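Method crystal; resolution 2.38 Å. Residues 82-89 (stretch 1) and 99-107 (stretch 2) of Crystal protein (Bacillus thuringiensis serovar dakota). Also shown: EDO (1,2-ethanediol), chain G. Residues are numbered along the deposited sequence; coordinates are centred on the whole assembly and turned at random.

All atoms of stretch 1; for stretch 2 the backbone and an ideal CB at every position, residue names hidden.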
# COMPACT_ATOMS: atom_id res chain seq x y z
N ILE A 82 -0.72 29.83 -4.09
CA ILE A 82 -1.74 30.78 -3.67
C ILE A 82 -3.00 30.02 -3.27
O ILE A 82 -3.61 29.33 -4.10
CB ILE A 82 -2.11 31.79 -4.79
CG1 ILE A 82 -0.87 32.31 -5.54
CG2 ILE A 82 -2.94 32.94 -4.24
CD1 ILE A 82 0.15 33.02 -4.71
N LEU A 83 -3.37 30.15 -2.00
CA LEU A 83 -4.58 29.52 -1.49
C LEU A 83 -5.78 30.46 -1.52
O LEU A 83 -6.92 30.02 -1.57
CB LEU A 83 -4.38 29.00 -0.06
CG LEU A 83 -3.39 27.87 0.21
CD1 LEU A 83 -3.63 27.31 1.62
CD2 LEU A 83 -3.47 26.75 -0.84
N ALA A 84 -5.51 31.76 -1.49
CA ALA A 84 -6.56 32.76 -1.53
C ALA A 84 -5.97 34.04 -2.07
O ALA A 84 -4.78 34.29 -1.90
CB ALA A 84 -7.15 33.00 -0.15
N GLN A 85 -6.80 34.82 -2.74
CA GLN A 85 -6.39 36.10 -3.26
C GLN A 85 -7.57 37.07 -3.32
O GLN A 85 -8.63 36.74 -3.85
CB GLN A 85 -5.76 35.94 -4.64
CG GLN A 85 -5.06 37.19 -5.13
CD GLN A 85 -4.51 37.06 -6.52
OE1 GLN A 85 -4.95 37.75 -7.43
NE2 GLN A 85 -3.53 36.19 -6.69
N ASP A 86 -7.36 38.27 -2.78
CA ASP A 86 -8.38 39.29 -2.71
C ASP A 86 -7.78 40.64 -3.08
O ASP A 86 -6.64 40.94 -2.74
CB ASP A 86 -9.01 39.34 -1.30
CG ASP A 86 -9.91 38.15 -1.02
OD1 ASP A 86 -11.02 38.06 -1.61
OD2 ASP A 86 -9.52 37.27 -0.22
N THR A 87 -8.56 41.44 -3.79
CA THR A 87 -8.11 42.76 -4.21
C THR A 87 -9.01 43.80 -3.59
O THR A 87 -10.23 43.68 -3.66
CB THR A 87 -8.09 42.86 -5.74
OG1 THR A 87 -7.18 41.88 -6.26
CG2 THR A 87 -7.64 44.25 -6.20
N LEU A 88 -8.40 44.81 -2.96
CA LEU A 88 -9.12 45.97 -2.44
C LEU A 88 -9.00 47.13 -3.42
O LEU A 88 -7.89 47.53 -3.79
CB LEU A 88 -8.57 46.38 -1.06
CG LEU A 88 -8.75 45.42 0.13
CD1 LEU A 88 -7.96 45.90 1.35
CD2 LEU A 88 -10.24 45.24 0.48
N THR A 89 -10.14 47.69 -3.83
CA THR A 89 -10.14 48.82 -4.75
C THR A 89 -10.54 50.11 -4.03
O THR A 89 -11.55 50.14 -3.32
CB THR A 89 -11.03 48.56 -5.99
OG1 THR A 89 -10.60 47.36 -6.64
CG2 THR A 89 -10.96 49.71 -6.99
N UNK A 99 -9.23 46.53 7.90
CA UNK A 99 -8.88 45.20 8.33
C UNK A 99 -9.81 44.19 7.64
O UNK A 99 -11.03 44.24 7.79
CB UNK A 99 -8.97 45.08 9.85
N UNK A 100 -9.21 43.31 6.85
CA UNK A 100 -9.96 42.27 6.16
C UNK A 100 -9.52 40.89 6.63
O UNK A 100 -8.48 40.74 7.27
CB UNK A 100 -9.78 42.40 4.65
N UNK A 101 -10.36 39.90 6.34
CA UNK A 101 -10.06 38.51 6.56
C UNK A 101 -9.97 37.80 5.21
O UNK A 101 -10.88 37.89 4.40
CB UNK A 101 -11.11 37.86 7.46
N UNK A 102 -8.85 37.13 4.97
CA UNK A 102 -8.64 36.34 3.77
C UNK A 102 -8.66 34.84 4.18
O UNK A 102 -8.06 34.45 5.17
CB UNK A 102 -7.33 36.72 3.09
N UNK A 103 -9.40 34.02 3.42
CA UNK A 103 -9.67 32.63 3.76
C UNK A 103 -9.37 31.72 2.59
O UNK A 103 -9.73 32.02 1.45
CB UNK A 103 -11.12 32.46 4.20
N UNK A 104 -8.67 30.62 2.87
CA UNK A 104 -8.42 29.56 1.90
C UNK A 104 -8.68 28.20 2.52
O UNK A 104 -8.71 28.06 3.74
CB UNK A 104 -6.99 29.64 1.37
N UNK A 105 -8.90 27.19 1.68
CA UNK A 105 -8.86 25.81 2.15
C UNK A 105 -8.05 24.89 1.25
O UNK A 105 -7.94 25.10 0.04
CB UNK A 105 -10.29 25.27 2.28
N UNK A 106 -7.47 23.89 1.90
CA UNK A 106 -6.58 22.97 1.27
C UNK A 106 -7.04 21.59 1.72
O UNK A 106 -7.36 21.40 2.90
CB UNK A 106 -5.12 23.25 1.62
N UNK A 107 -7.10 20.65 0.79
CA UNK A 107 -7.47 19.30 1.12
C UNK A 107 -6.22 18.43 1.17
O UNK A 107 -5.56 18.19 0.14
CB UNK A 107 -8.48 18.75 0.11
C1 EDO G . -12.27 35.12 0.99
O1 EDO G . -10.84 35.15 1.04
C2 EDO G . -12.72 34.41 -0.29
O2 EDO G . -14.09 34.00 -0.20

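Two strands run roughly antiparallel, their N-to-C directions 154° apart, and no direct hydrogen bond joins them; the contact rests on packing, a bridging water and a bound diol.

Position 99 points away, with nothing of stretch 1 within 5.5 Å of its ideal CB. An extended backbone and open space suit beta-branched or polar residues, and the residue is Thr-99, whose OG1 is hydrogen-bonded elsewhere in the structure.

Position 100 points toward stretch 1, but its ideal CB is still 5.1 Å from Leu-88 CD2. A gap of that size beside a leucine methyl asks for an apolar chain long enough to reach it, such as leucine, isoleucine or methionine. It is Ile-100, whose CG2 comes 3.9 Å from Leu-88 CD2.

Position 101 turns away again and tolerates most strand-forming residues; Thr-101 occupies it.

Position 102 faces a mixed surface. Its ideal CB lies 4.0 Å from Asp-86 OD2 and 4.9 Å from Ala-84 CB, so a polar residue could answer the carboxylate, while an aliphatic one could cover the alanine. The deposited choice is Ile-102, chi1 t. Its CG1 packs 3.5 Å from Ala-84 CB and also sits 3.3 Å from Asp-86 OD2, a contact without a hydrogen bond; the bound 1,2-ethanediol provides one, its O1 donating to Asp-86 OD2 at 2.8 Å.

Position 103 points its CB away, so stretch 1 constrains the side chain little, and a threonine, serine or valine would do. Thr-103 contributes through its backbone: its N donates to EDO O1 at 3.0 Å, nearly straight at 170°, so that the diol, probably from the crystallisation liquor, bridges the strands. Its O lies 3.2 Å from Ala-84 CB.

Position 104 is the most restrictive. An ideal CB would point toward stretch 1 and stand 3.0 Å from Leu-83 O, a clash, and 3.7 Å from Ala-84 CB. Glycine is the clear choice, and Gly-104 allows its CA to come within 5.0 Å of the CA of Ala-84.

Position 105 points away into space free of stretch 1, where small polar residues fit well. It is Ser-105; its backbone O accepts from a water at 3.1 Å that also donates to Leu-83 O at 2.4 Å.

Position 106 points sideways, its ideal CB 4.3 Å from Leu-83 CD1, favouring a large apolar or aromatic group. Phe-106 meets the leucine with its ring edge, CD1 lying 3.8 Å from Leu-83 CD2.

Position 107 is out of reach, so stretch 1 sets no preference; it is Thr-107.

Stretch 2 (99-107) TITITGSFT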
# COMPACT_ATOMS: atom_id res chain seq x y z
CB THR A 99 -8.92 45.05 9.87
OG1 THR A 99 -8.12 46.09 10.46
CG2 THR A 99 -8.36 43.70 10.30
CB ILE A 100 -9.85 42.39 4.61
CG1 ILE A 100 -8.40 42.16 4.13
CG2 ILE A 100 -10.42 43.75 4.11
CD1 ILE A 100 -8.30 41.53 2.75
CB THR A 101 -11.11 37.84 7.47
OG1 THR A 101 -11.10 38.47 8.76
CG2 THR A 101 -10.81 36.35 7.65
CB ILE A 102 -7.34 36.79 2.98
CG1 ILE A 102 -7.18 36.01 1.68
CG2 ILE A 102 -6.05 36.61 3.81
CD1 ILE A 102 -6.34 36.74 0.59
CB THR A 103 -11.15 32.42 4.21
OG1 THR A 103 -11.48 33.36 5.24
CG2 THR A 103 -11.36 31.02 4.78
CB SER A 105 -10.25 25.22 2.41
OG SER A 105 -11.07 25.32 1.28
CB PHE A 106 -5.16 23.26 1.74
CG PHE A 106 -4.10 22.47 1.04
CD1 PHE A 106 -3.44 23.00 -0.05
CD2 PHE A 106 -3.74 21.20 1.49
CE1 PHE A 106 -2.44 22.29 -0.67
CE2 PHE A 106 -2.74 20.49 0.88
CZ PHE A 106 -2.10 21.02 -0.20
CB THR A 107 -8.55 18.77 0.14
OG1 THR A 107 -9.69 19.62 0.22
CG2 THR A 107 -8.96 17.35 0.49
O HOH W 1 -8.04 27.89 -1.39
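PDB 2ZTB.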